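Side-chain contacts in N-acetyl-beta-D glucosaminidase (Rhizomucor miehei CAU432, PDB 4ZM6), which probably cleaves beta-linked N-acetylglucosamine residues from sugars and also transfers an acetyl group from acetyl-CoA to glucosamine, uniting two activities in one multidomain chain: residues D80-V85 / A132-V137; N413-S418 / A478-P483; I429-E434 / I450-A455; L496-Y501 / E507-L512. All blocks are in the same frame, centred on the assembly; numbering follows the deposited sequence.

Contact 1: D80-V85 / A132-V137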
loop_
_atom_site.group_PDB
_atom_site.type_symbol
_atom_site.label_atom_id
_atom_site.label_comp_id
_atom_site.label_asym_id
_atom_site.label_seq_id
_atom_site.Cartn_x
_atom_site.Cartn_y
_atom_site.Cartn_z
ATOM N N ASP A 80 -0.001 -18.001 -27.689
ATOM C CA ASP A 80 -0.922 -17.071 -27.032
ATOM C C ASP A 80 -2.115 -17.821 -26.447
ATOM O O ASP A 80 -3.182 -17.854 -27.060
ATOM C CB ASP A 80 -1.468 -16.048 -28.035
ATOM C CG ASP A 80 -0.535 -14.902 -28.274
ATOM O OD1 ASP A 80 -0.200 -14.193 -27.306
ATOM O OD2 ASP A 80 -0.166 -14.688 -29.444
ATOM N N GLN A 81 -1.956 -18.409 -25.267
ATOM C CA GLN A 81 -3.073 -19.108 -24.630
ATOM C C GLN A 81 -3.634 -18.309 -23.454
ATOM O O GLN A 81 -3.264 -18.538 -22.302
ATOM C CB GLN A 81 -2.649 -20.518 -24.196
ATOM C CG GLN A 81 -3.780 -21.376 -23.638
ATOM C CD GLN A 81 -4.942 -21.547 -24.602
ATOM O OE1 GLN A 81 -4.780 -21.447 -25.815
ATOM N NE2 GLN A 81 -6.121 -21.812 -24.060
ATOM N N GLU A 82 -4.537 -17.382 -23.758
ATOM C CA GLU A 82 -5.143 -16.515 -22.746
ATOM C C GLU A 82 -6.438 -17.089 -22.168
ATOM O O GLU A 82 -6.892 -16.639 -21.115
ATOM C CB GLU A 82 -5.390 -15.124 -23.326
ATOM C CG GLU A 82 -4.108 -14.402 -23.700
ATOM C CD GLU A 82 -4.348 -13.036 -24.307
ATOM O OE1 GLU A 82 -3.486 -12.583 -25.082
ATOM O OE2 GLU A 82 -5.386 -12.409 -24.011
ATOM N N ASN A 83 -7.034 -18.047 -22.883
ATOM C CA ASN A 83 -8.100 -18.938 -22.382
ATOM C C ASN A 83 -9.551 -18.569 -22.723
ATOM O O ASN A 83 -10.321 -19.439 -23.154
ATOM C CB ASN A 83 -7.971 -19.222 -20.875
ATOM C CG ASN A 83 -6.714 -19.996 -20.533
ATOM O OD1 ASN A 83 -5.959 -19.612 -19.638
ATOM N ND2 ASN A 83 -6.485 -21.096 -21.241
ATOM N N GLY A 84 -9.932 -17.313 -22.537
ATOM C CA GLY A 84 -11.320 -16.914 -22.773
ATOM C C GLY A 84 -11.671 -16.859 -24.247
ATOM O O GLY A 84 -11.853 -17.890 -24.901
ATOM N N VAL A 85 -11.777 -15.640 -24.763
ATOM C CA VAL A 85 -12.048 -15.431 -26.181
ATOM C C VAL A 85 -10.872 -15.922 -27.045
ATOM O O VAL A 85 -11.090 -16.613 -28.048
ATOM C CB VAL A 85 -12.429 -13.958 -26.501
ATOM C CG1 VAL A 85 -13.763 -13.604 -25.857
ATOM C CG2 VAL A 85 -11.351 -12.973 -26.064
ATOM N N ALA A 132 1.475 -14.888 -21.758
ATOM C CA ALA A 132 0.394 -14.526 -20.859
ATOM C C ALA A 132 0.995 -14.342 -19.467
ATOM O O ALA A 132 2.123 -14.780 -19.219
ATOM C CB ALA A 132 -0.667 -15.621 -20.853
ATOM N N PRO A 133 0.255 -13.702 -18.551
ATOM C CA PRO A 133 -1.089 -13.177 -18.694
ATOM C C PRO A 133 -1.110 -11.740 -19.179
ATOM O O PRO A 133 -0.073 -11.086 -19.258
ATOM C CB PRO A 133 -1.614 -13.233 -17.264
ATOM C CG PRO A 133 -0.411 -12.911 -16.446
ATOM C CD PRO A 133 0.782 -13.441 -17.201
ATOM N N VAL A 134 -2.308 -11.272 -19.497
ATOM C CA VAL A 134 -2.549 -9.882 -19.830
ATOM C C VAL A 134 -2.723 -9.113 -18.522
ATOM O O VAL A 134 -3.551 -9.483 -17.691
ATOM C CB VAL A 134 -3.811 -9.757 -20.711
ATOM C CG1 VAL A 134 -4.221 -8.305 -20.907
ATOM C CG2 VAL A 134 -3.570 -10.424 -22.056
ATOM N N LEU A 135 -1.927 -8.066 -18.330
ATOM C CA LEU A 135 -2.060 -7.183 -17.165
ATOM C C LEU A 135 -2.590 -5.798 -17.551
ATOM O O LEU A 135 -2.528 -4.859 -16.748
ATOM C CB LEU A 135 -0.718 -7.050 -16.444
ATOM C CG LEU A 135 -0.036 -8.337 -15.974
ATOM C CD1 LEU A 135 1.093 -7.992 -15.024
ATOM C CD2 LEU A 135 -1.005 -9.286 -15.295
ATOM N N ASP A 136 -3.109 -5.670 -18.775
ATOM C CA ASP A 136 -3.766 -4.439 -19.216
ATOM C C ASP A 136 -5.021 -4.221 -18.387
ATOM O O ASP A 136 -5.691 -5.183 -18.024
ATOM C CB ASP A 136 -4.164 -4.523 -20.682
ATOM C CG ASP A 136 -2.993 -4.794 -21.597
ATOM O OD1 ASP A 136 -1.891 -4.235 -21.379
ATOM O OD2 ASP A 136 -3.187 -5.571 -22.554
ATOM N N VAL A 137 -5.335 -2.959 -18.103
ATOM C CA VAL A 137 -6.440 -2.612 -17.204
ATOM C C VAL A 137 -7.575 -1.954 -17.984
ATOM O O VAL A 137 -7.389 -0.909 -18.604
ATOM C CB VAL A 137 -5.971 -1.661 -16.081
ATOM C CG1 VAL A 137 -7.105 -1.374 -15.105
ATOM C CG2 VAL A 137 -4.770 -2.251 -15.357
#
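Ala132 opens the contact by pointing its methyl group at the backbone of the other loop, with CB 4.2 Å from the carbonyl O of Gln81. The touch is light; the same carbonyl takes a hydrogen bond from the side chain of Asn130. A cis peptide joins Ala132 to Pro133, whose ring turns from residues 80-85 toward Gln165 and Val166 of helix 155-171. The chain then presents Val134, and here the main side-chain meeting occurs: CG2, one of its two methyl branches, lies 3.3 Å from OE2 and 3.5 Å from CD of Glu82. Glu82 reaches it with CG anti to its own carbonyl carbon (chi1 -64°) and the chain extended beyond, which lays the carboxylate across the valine. The methyl offers this carboxylate an apolar neighbour, while its charge is met elsewhere: OE1 forms a salt bridge with Lys179 and OE2 one with Arg149. Lys179 also pairs with Asp80, tying both acidic residues of the first loop to one base. Farther along, Asp136 turns to the backbone of His180 and His184, and Val137 packs on helix 155-171. The two loops follow neighbouring parallel strands, 76-79 and 129-130, so they meet at the C-terminal ends of the strands, where TIM-barrel enzymes such as the family 3 glycoside hydrolases build their active sites.

Contact 2: N413-S418 / A478-P483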
loop_
_atom_site.group_PDB
_atom_site.type_symbol
_atom_site.label_atom_id
_atom_site.label_comp_id
_atom_site.label_asym_id
_atom_site.label_seq_id
_atom_site.Cartn_x
_atom_site.Cartn_y
_atom_site.Cartn_z
ATOM N N ASN A 413 -24.124 -20.974 -31.334
ATOM C CA ASN A 413 -24.702 -22.317 -31.443
ATOM C C ASN A 413 -24.636 -23.122 -30.158
ATOM O O ASN A 413 -25.534 -23.921 -29.882
ATOM C CB ASN A 413 -23.980 -23.132 -32.519
ATOM C CG ASN A 413 -24.367 -22.726 -33.918
ATOM O OD1 ASN A 413 -25.167 -21.807 -34.124
ATOM N ND2 ASN A 413 -23.797 -23.412 -34.897
ATOM N N SER A 414 -23.551 -22.962 -29.403
ATOM C CA SER A 414 -23.433 -23.606 -28.100
ATOM C C SER A 414 -24.528 -23.077 -27.168
ATOM O O SER A 414 -25.148 -23.838 -26.427
ATOM C CB SER A 414 -22.045 -23.379 -27.499
ATOM O OG SER A 414 -21.669 -22.015 -27.561
ATOM N N PHE A 415 -24.772 -21.772 -27.221
ATOM C CA PHE A 415 -25.889 -21.181 -26.500
ATOM C C PHE A 415 -27.152 -21.944 -26.894
ATOM O O PHE A 415 -27.886 -22.414 -26.031
ATOM C CB PHE A 415 -26.021 -19.683 -26.833
ATOM C CG PHE A 415 -26.622 -18.848 -25.726
ATOM C CD1 PHE A 415 -27.941 -19.018 -25.336
ATOM C CD2 PHE A 415 -25.871 -17.866 -25.099
ATOM C CE1 PHE A 415 -28.495 -18.238 -24.335
ATOM C CE2 PHE A 415 -26.414 -17.084 -24.097
ATOM C CZ PHE A 415 -27.730 -17.270 -23.713
ATOM N N HIS A 416 -27.371 -22.086 -28.200
ATOM C CA HIS A 416 -28.530 -22.806 -28.744
ATOM C C HIS A 416 -28.629 -24.215 -28.188
ATOM O O HIS A 416 -29.675 -24.612 -27.691
ATOM C CB HIS A 416 -28.466 -22.858 -30.277
ATOM C CG HIS A 416 -29.552 -23.678 -30.904
ATOM N ND1 HIS A 416 -30.889 -23.375 -30.760
ATOM C CD2 HIS A 416 -29.498 -24.784 -31.683
ATOM C CE1 HIS A 416 -31.612 -24.262 -31.418
ATOM N NE2 HIS A 416 -30.793 -25.127 -31.988
ATOM N N ALA A 417 -27.532 -24.958 -28.269
ATOM C CA ALA A 417 -27.456 -26.309 -27.702
ATOM C C ALA A 417 -27.893 -26.344 -26.240
ATOM O O ALA A 417 -28.679 -27.201 -25.831
ATOM C CB ALA A 417 -26.040 -26.844 -27.826
ATOM N N SER A 418 -27.392 -25.415 -25.464
ATOM C CA SER A 418 -27.652 -25.419 -24.062
ATOM C C SER A 418 -29.066 -25.060 -23.758
ATOM O O SER A 418 -29.591 -25.470 -22.769
ATOM C CB SER A 418 -26.697 -24.482 -23.348
ATOM O OG SER A 418 -25.392 -24.995 -23.354
ATOM N N ALA A 478 -28.472 -11.370 -23.099
ATOM C CA ALA A 478 -27.193 -11.928 -22.666
ATOM C C ALA A 478 -26.071 -11.451 -23.581
ATOM O O ALA A 478 -26.027 -11.832 -24.755
ATOM C CB ALA A 478 -27.256 -13.447 -22.674
ATOM N N ALA A 479 -25.175 -10.620 -23.043
ATOM C CA ALA A 479 -23.977 -10.169 -23.764
ATOM C C ALA A 479 -22.807 -11.114 -23.491
ATOM O O ALA A 479 -22.423 -11.332 -22.340
ATOM C CB ALA A 479 -23.619 -8.750 -23.363
ATOM N N VAL A 480 -22.236 -11.672 -24.551
ATOM C CA VAL A 480 -21.271 -12.757 -24.401
ATOM C C VAL A 480 -19.827 -12.360 -24.719
ATOM O O VAL A 480 -18.913 -13.159 -24.529
ATOM C CB VAL A 480 -21.691 -13.992 -25.229
ATOM C CG1 VAL A 480 -23.091 -14.422 -24.830
ATOM C CG2 VAL A 480 -21.634 -13.720 -26.728
ATOM N N MET A 481 -19.617 -11.141 -25.206
ATOM C CA MET A 481 -18.259 -10.620 -25.367
ATOM C C MET A 481 -17.978 -9.599 -24.253
ATOM O O MET A 481 -17.861 -9.998 -23.094
ATOM C CB MET A 481 -18.054 -10.086 -26.785
ATOM C CG MET A 481 -18.087 -11.207 -27.809
ATOM S SD MET A 481 -17.721 -10.720 -29.504
ATOM C CE MET A 481 -15.929 -10.604 -29.460
ATOM N N ASN A 482 -17.883 -8.311 -24.564
ATOM C CA ASN A 482 -17.714 -7.321 -23.506
ATOM C C ASN A 482 -19.024 -7.110 -22.754
ATOM O O ASN A 482 -20.093 -7.133 -23.359
ATOM C CB ASN A 482 -17.227 -5.985 -24.070
ATOM C CG ASN A 482 -15.844 -6.077 -24.684
ATOM O OD1 ASN A 482 -15.087 -7.014 -24.420
ATOM N ND2 ASN A 482 -15.503 -5.093 -25.507
ATOM N N PRO A 483 -18.947 -6.887 -21.431
ATOM C CA PRO A 483 -20.144 -6.695 -20.606
ATOM C C PRO A 483 -20.783 -5.305 -20.677
ATOM O O PRO A 483 -21.824 -5.078 -20.052
ATOM C CB PRO A 483 -19.622 -6.949 -19.192
ATOM C CG PRO A 483 -18.210 -6.493 -19.249
ATOM C CD PRO A 483 -17.726 -6.925 -20.605
#
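Phe415 makes this contact from one side, driving its ring from helix 413-422 toward the end of strand 475-479. Its CZ and CE2 both lie 4.0 Å from Ala478 CB, so the methyl group sits against the far end of the ring at an oblique angle. Val480 adds a looser touch: its CG1 lies at the ring edge, near the ring plane, 4.3 Å from Phe415 CE2. The reach of the ring makes this possible, because the two backbones stay well apart, with 9.8 Å between the CA atoms of Phe415 and Val480. A first torsion of -151° sets CG roughly opposite the backbone N and sends the ring off the helix toward the sheet. There it is enclosed by further neighbours, stacking with Phe394, meeting the ring of His506 and touching Val510 of helix 503-513. Ala478 and Val480 point to this buried side, whereas Ala479 between them faces the other way. Away from the ring the character changes. Ala417 is exposed and His416 partly so, the latter stacking with Tyr428, and neither approaches residues 478-483. Polar links lie at the flank, where Ser414 OG bonds His506 ND1 and Ser418 OG bonds Glu507 OE2. An aromatic side chain from the helix, set against an alanine of the strand end and the valine after it, is the helix-on-sheet packing of a layered alpha/beta domain, in which helix 413-422 forms the beta-alpha-beta crossover between strands 392-397 and 426-431.

Contact 3: I429-E434 / I450-A455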
loop_
_atom_site.group_PDB
_atom_site.type_symbol
_atom_site.label_atom_id
_atom_site.label_comp_id
_atom_site.label_asym_id
_atom_site.label_seq_id
_atom_site.Cartn_x
_atom_site.Cartn_y
_atom_site.Cartn_z
ATOM N N ILE A 429 -32.512 -17.901 -34.451
ATOM C CA ILE A 429 -32.228 -17.057 -35.610
ATOM C C ILE A 429 -30.971 -16.258 -35.352
ATOM O O ILE A 429 -30.838 -15.626 -34.306
ATOM C CB ILE A 429 -33.368 -16.052 -35.877
ATOM C CG1 ILE A 429 -34.642 -16.791 -36.296
ATOM C CG2 ILE A 429 -32.959 -15.044 -36.945
ATOM C CD1 ILE A 429 -35.894 -15.943 -36.231
ATOM N N ILE A 430 -30.063 -16.267 -36.318
ATOM C CA ILE A 430 -28.875 -15.421 -36.271
ATOM C C ILE A 430 -29.148 -14.146 -37.085
ATOM O O ILE A 430 -29.156 -14.168 -38.315
ATOM C CB ILE A 430 -27.643 -16.186 -36.784
ATOM C CG1 ILE A 430 -27.460 -17.458 -35.946
ATOM C CG2 ILE A 430 -26.403 -15.304 -36.737
ATOM C CD1 ILE A 430 -26.399 -18.403 -36.464
ATOM N N TYR A 431 -29.399 -13.047 -36.378
ATOM C CA TYR A 431 -29.751 -11.768 -37.001
ATOM C C TYR A 431 -28.505 -10.965 -37.366
ATOM O O TYR A 431 -27.483 -11.037 -36.683
ATOM C CB TYR A 431 -30.670 -10.938 -36.083
ATOM C CG TYR A 431 -30.022 -10.422 -34.807
ATOM C CD1 TYR A 431 -30.019 -11.186 -33.644
ATOM C CD2 TYR A 431 -29.421 -9.167 -34.761
ATOM C CE1 TYR A 431 -29.427 -10.726 -32.480
ATOM C CE2 TYR A 431 -28.828 -8.696 -33.602
ATOM C CZ TYR A 431 -28.832 -9.480 -32.462
ATOM O OH TYR A 431 -28.246 -9.023 -31.302
ATOM N N ASN A 432 -28.611 -10.202 -38.450
ATOM C CA ASN A 432 -27.541 -9.323 -38.927
ATOM C C ASN A 432 -28.167 -8.055 -39.526
ATOM O O ASN A 432 -29.381 -7.860 -39.414
ATOM C CB ASN A 432 -26.629 -10.058 -39.927
ATOM C CG ASN A 432 -27.350 -10.467 -41.203
ATOM O OD1 ASN A 432 -27.055 -9.960 -42.283
ATOM N ND2 ASN A 432 -28.293 -11.393 -41.084
ATOM N N GLU A 433 -27.352 -7.192 -40.133
ATOM C CA GLU A 433 -27.839 -5.931 -40.723
ATOM C C GLU A 433 -28.933 -6.157 -41.765
ATOM O O GLU A 433 -29.916 -5.420 -41.808
ATOM C CB GLU A 433 -26.688 -5.172 -41.385
ATOM C CG GLU A 433 -25.629 -4.652 -40.423
ATOM C CD GLU A 433 -24.256 -4.543 -41.064
ATOM O OE1 GLU A 433 -24.183 -4.323 -42.293
ATOM O OE2 GLU A 433 -23.248 -4.678 -40.338
ATOM N N GLU A 434 -28.749 -7.182 -42.594
ATOM C CA GLU A 434 -29.669 -7.479 -43.699
ATOM C C GLU A 434 -30.978 -8.125 -43.238
ATOM O O GLU A 434 -31.990 -8.010 -43.924
ATOM C CB GLU A 434 -28.997 -8.392 -44.739
ATOM C CG GLU A 434 -28.018 -7.685 -45.674
ATOM C CD GLU A 434 -26.807 -7.107 -44.959
ATOM O OE1 GLU A 434 -26.537 -5.897 -45.124
ATOM O OE2 GLU A 434 -26.129 -7.862 -44.225
ATOM N N ILE A 450 -32.133 -12.464 -26.458
ATOM C CA ILE A 450 -31.247 -11.893 -27.462
ATOM C C ILE A 450 -29.795 -12.049 -27.032
ATOM O O ILE A 450 -29.447 -11.792 -25.881
ATOM C CB ILE A 450 -31.588 -10.424 -27.753
ATOM C CG1 ILE A 450 -33.041 -10.335 -28.227
ATOM C CG2 ILE A 450 -30.656 -9.869 -28.819
ATOM C CD1 ILE A 450 -33.507 -8.944 -28.589
ATOM N N GLY A 451 -28.967 -12.501 -27.969
ATOM C CA GLY A 451 -27.544 -12.685 -27.747
ATOM C C GLY A 451 -26.799 -11.556 -28.418
ATOM O O GLY A 451 -26.763 -11.472 -29.651
ATOM N N THR A 452 -26.228 -10.663 -27.615
ATOM C CA THR A 452 -25.364 -9.613 -28.143
ATOM C C THR A 452 -23.908 -10.021 -27.990
ATOM O O THR A 452 -23.547 -10.748 -27.070
ATOM C CB THR A 452 -25.598 -8.257 -27.454
ATOM O OG1 THR A 452 -25.109 -8.301 -26.107
ATOM C CG2 THR A 452 -27.085 -7.905 -27.466
ATOM N N ALA A 453 -23.093 -9.563 -28.929
ATOM C CA ALA A 453 -21.657 -9.752 -28.896
ATOM C C ALA A 453 -21.051 -8.417 -29.306
ATOM O O ALA A 453 -21.013 -8.087 -30.494
ATOM C CB ALA A 453 -21.252 -10.858 -29.854
ATOM N N ASN A 454 -20.621 -7.643 -28.308
ATOM C CA ASN A 454 -20.094 -6.287 -28.507
ATOM C C ASN A 454 -21.037 -5.398 -29.325
ATOM O O ASN A 454 -20.635 -4.783 -30.315
ATOM C CB ASN A 454 -18.685 -6.332 -29.125
ATOM C CG ASN A 454 -17.624 -6.810 -28.141
ATOM O OD1 ASN A 454 -17.871 -6.917 -26.941
ATOM N ND2 ASN A 454 -16.427 -7.086 -28.646
ATOM N N ALA A 455 -22.301 -5.347 -28.905
ATOM C CA ALA A 455 -23.279 -4.434 -29.493
ATOM C C ALA A 455 -22.746 -3.000 -29.500
ATOM O O ALA A 455 -22.882 -2.293 -30.494
ATOM C CB ALA A 455 -24.599 -4.510 -28.739
#
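With chi1 at 68°, Tyr431 places CG between its backbone N and carbonyl carbon, and this directs the phenol across the sheet to Ile450 and Gly451. Ile450 answers with CG2, which its own torsion sets beside the carbonyl carbon. That methyl comes 3.6 Å from Tyr431 OH and 4.0 Å from CE1, and the two side chains meet at about a right angle. The next residue offers its backbone, Gly451 O lying 3.3 Å from Tyr431 OH, and Thr452 CG2 is a more distant neighbour of the hydroxyl at 4.2 Å. Strands 426-431 and 447-452 are not adjacent: the axes of their short segments approach to 9.1 Å, at an angle of 44°, with strand 392-397 between them. Tyr431 therefore spans the intervening strand, resting on Leu395 and Ala397, while Met464 of helix 459-471 packs on it too. Beyond the strand end, Asn432 OD1 accepts from Glu434 N in an Asx turn. Thr452 OG1 is hydrogen-bonded to Asp485. The chemistry is thus mixed: the buried hydroxyl end of the ring sits among an isoleucine methyl, a main-chain carbonyl and a farther threonine methyl, giving the phenol both apolar and polar surroundings.

Contact 4: L496-Y501 / E507-L512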
loop_
_atom_site.group_PDB
_atom_site.type_symbol
_atom_site.label_atom_id
_atom_site.label_comp_id
_atom_site.label_asym_id
_atom_site.label_seq_id
_atom_site.Cartn_x
_atom_site.Cartn_y
_atom_site.Cartn_z
ATOM N N LEU A 496 -27.755 -9.815 -18.510
ATOM C CA LEU A 496 -26.683 -10.587 -17.870
ATOM C C LEU A 496 -25.454 -10.630 -18.768
ATOM O O LEU A 496 -25.524 -10.273 -19.938
ATOM C CB LEU A 496 -27.140 -12.014 -17.529
ATOM C CG LEU A 496 -27.369 -13.004 -18.683
ATOM C CD1 LEU A 496 -27.084 -14.430 -18.235
ATOM C CD2 LEU A 496 -28.777 -12.895 -19.248
ATOM N N VAL A 497 -24.332 -11.072 -18.215
ATOM C CA VAL A 497 -23.065 -11.072 -18.942
ATOM C C VAL A 497 -22.290 -12.361 -18.670
ATOM O O VAL A 497 -22.327 -12.893 -17.558
ATOM C CB VAL A 497 -22.210 -9.835 -18.583
ATOM C CG1 VAL A 497 -22.893 -8.565 -19.074
ATOM C CG2 VAL A 497 -21.947 -9.750 -17.082
ATOM N N THR A 498 -21.616 -12.868 -19.702
ATOM C CA THR A 498 -20.891 -14.130 -19.611
ATOM C C THR A 498 -19.391 -13.945 -19.760
ATOM O O THR A 498 -18.635 -14.897 -19.573
ATOM C CB THR A 498 -21.373 -15.136 -20.679
ATOM O OG1 THR A 498 -20.802 -14.819 -21.956
ATOM C CG2 THR A 498 -22.901 -15.126 -20.781
ATOM N N TYR A 499 -18.966 -12.735 -20.130
ATOM C CA TYR A 499 -17.546 -12.385 -20.256
ATOM C C TYR A 499 -16.767 -13.175 -21.324
ATOM O O TYR A 499 -15.565 -12.954 -21.491
ATOM C CB TYR A 499 -16.834 -12.511 -18.895
ATOM C CG TYR A 499 -17.531 -11.796 -17.755
ATOM C CD1 TYR A 499 -17.467 -10.410 -17.636
ATOM C CD2 TYR A 499 -18.250 -12.502 -16.795
ATOM C CE1 TYR A 499 -18.102 -9.747 -16.598
ATOM C CE2 TYR A 499 -18.890 -11.848 -15.754
ATOM C CZ TYR A 499 -18.811 -10.469 -15.660
ATOM O OH TYR A 499 -19.438 -9.809 -14.624
ATOM N N GLU A 500 -17.431 -14.091 -22.032
ATOM C CA GLU A 500 -16.806 -14.837 -23.131
ATOM C C GLU A 500 -17.839 -15.727 -23.809
ATOM O O GLU A 500 -18.821 -16.132 -23.183
ATOM C CB GLU A 500 -15.625 -15.688 -22.647
ATOM C CG GLU A 500 -15.983 -16.756 -21.627
ATOM C CD GLU A 500 -14.754 -17.456 -21.082
ATOM O OE1 GLU A 500 -14.553 -18.648 -21.409
ATOM O OE2 GLU A 500 -13.982 -16.806 -20.342
ATOM N N TYR A 501 -17.603 -16.036 -25.082
ATOM C CA TYR A 501 -18.568 -16.796 -25.879
ATOM C C TYR A 501 -18.203 -18.270 -26.027
ATOM O O TYR A 501 -18.648 -18.936 -26.966
ATOM C CB TYR A 501 -18.778 -16.151 -27.260
ATOM C CG TYR A 501 -17.514 -15.842 -28.034
ATOM C CD1 TYR A 501 -16.563 -16.824 -28.295
ATOM C CD2 TYR A 501 -17.279 -14.567 -28.522
ATOM C CE1 TYR A 501 -15.411 -16.536 -29.008
ATOM C CE2 TYR A 501 -16.134 -14.271 -29.236
ATOM C CZ TYR A 501 -15.204 -15.258 -29.477
ATOM O OH TYR A 501 -14.064 -14.968 -30.182
ATOM N N GLU A 507 -23.183 -22.409 -21.487
ATOM C CA GLU A 507 -23.877 -23.395 -20.668
ATOM C C GLU A 507 -24.246 -22.756 -19.331
ATOM O O GLU A 507 -25.415 -22.723 -18.958
ATOM C CB GLU A 507 -23.019 -24.652 -20.483
ATOM C CG GLU A 507 -23.538 -25.663 -19.459
ATOM C CD GLU A 507 -24.890 -26.267 -19.808
ATOM O OE1 GLU A 507 -25.467 -26.967 -18.940
ATOM O OE2 GLU A 507 -25.376 -26.060 -20.944
ATOM N N ALA A 508 -23.253 -22.211 -18.636
ATOM C CA ALA A 508 -23.480 -21.531 -17.360
ATOM C C ALA A 508 -24.483 -20.381 -17.463
ATOM O O ALA A 508 -25.276 -20.156 -16.552
ATOM C CB ALA A 508 -22.165 -21.014 -16.814
ATOM N N ALA A 509 -24.440 -19.646 -18.568
ATOM C CA ALA A 509 -25.382 -18.550 -18.787
ATOM C C ALA A 509 -26.825 -19.049 -18.907
ATOM O O ALA A 509 -27.755 -18.407 -18.409
ATOM C CB ALA A 509 -24.990 -17.758 -20.023
ATOM N N VAL A 510 -27.007 -20.192 -19.561
ATOM C CA VAL A 510 -28.327 -20.809 -19.654
ATOM C C VAL A 510 -28.780 -21.330 -18.290
ATOM O O VAL A 510 -29.923 -21.113 -17.886
ATOM C CB VAL A 510 -28.346 -21.939 -20.694
ATOM C CG1 VAL A 510 -29.623 -22.756 -20.583
ATOM C CG2 VAL A 510 -28.209 -21.353 -22.090
ATOM N N ARG A 511 -27.876 -21.998 -17.581
ATOM C CA ARG A 511 -28.163 -22.463 -16.218
ATOM C C ARG A 511 -28.659 -21.322 -15.325
ATOM O O ARG A 511 -29.602 -21.493 -14.547
ATOM C CB ARG A 511 -26.923 -23.098 -15.591
ATOM C CG ARG A 511 -26.430 -24.337 -16.317
ATOM C CD ARG A 511 -25.473 -25.127 -15.451
ATOM N NE ARG A 511 -26.193 -25.855 -14.409
ATOM C CZ ARG A 511 -25.662 -26.271 -13.260
ATOM N NH1 ARG A 511 -24.385 -26.033 -12.971
ATOM N NH2 ARG A 511 -26.422 -26.925 -12.385
ATOM N N LEU A 512 -28.022 -20.160 -15.462
ATOM C CA LEU A 512 -28.395 -18.969 -14.707
ATOM C C LEU A 512 -29.789 -18.497 -15.101
ATOM O O LEU A 512 -30.602 -18.169 -14.237
ATOM C CB LEU A 512 -27.388 -17.842 -14.949
ATOM C CG LEU A 512 -26.943 -17.020 -13.737
ATOM C CD1 LEU A 512 -26.173 -15.798 -14.216
ATOM C CD2 LEU A 512 -28.116 -16.607 -12.865
#
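Thr498 and Ala509 meet methyl to methyl, CG2 to CB at 3.4 Å, where the two backbones come nearest, with a CA to CA distance of 6.4 Å. Beside them Leu496 uses a single branch: its CD1 lies 4.3 Å from Ala509 CB and equally 4.3 Å from CD1 of Leu512, one helical turn farther on. The small side chain of Ala509 is consistent with the close approach of helix and strand end, and the leucines continue the apolar seam. In the next shell, Thr498 is turned by a chi1 of 78° that leaves CG2 facing the helix while OG1 donates to Glu500 O at 2.7 Å, approaching from 40° out of the carbonyl plane. This bond closes the turn after the strand. Farther out, Glu500 OE2 accepts from Gly98 N, linking the turn to the barrel side of the protein, and Glu507 joins the helix to Ser418 and Arg422. The Leu512 side chain lies about 8 Å from that of Arg520, which binds acetyl-CoA. Strand 494-497 turning back through a short loop into helix 503-513, which packs over it, is a beta-alpha unit of an alpha/beta sandwich domain.

Overall arrangement
From the N terminus, contact 1 closes first, drawing together two strand-end loops of the barrel across 46 intervening residues. Contact 2 then joins helix 413-422 to strand 475-479, and contact 3 forms wholly within the span it brackets. Contact 4 follows in series, closing a short strand-to-helix loop. The last three share one mixed sheet: Ala478 N probably bonds Ile450 O between contacts 2 and 3, and Ala479 N probably bonds Leu496 O between contacts 2 and 4. Contacts 2 and 4 have centres about 6 Å apart. Contact 1 meets this sheet domain through contact 4, where Gly84 and Val85 pack against Glu500.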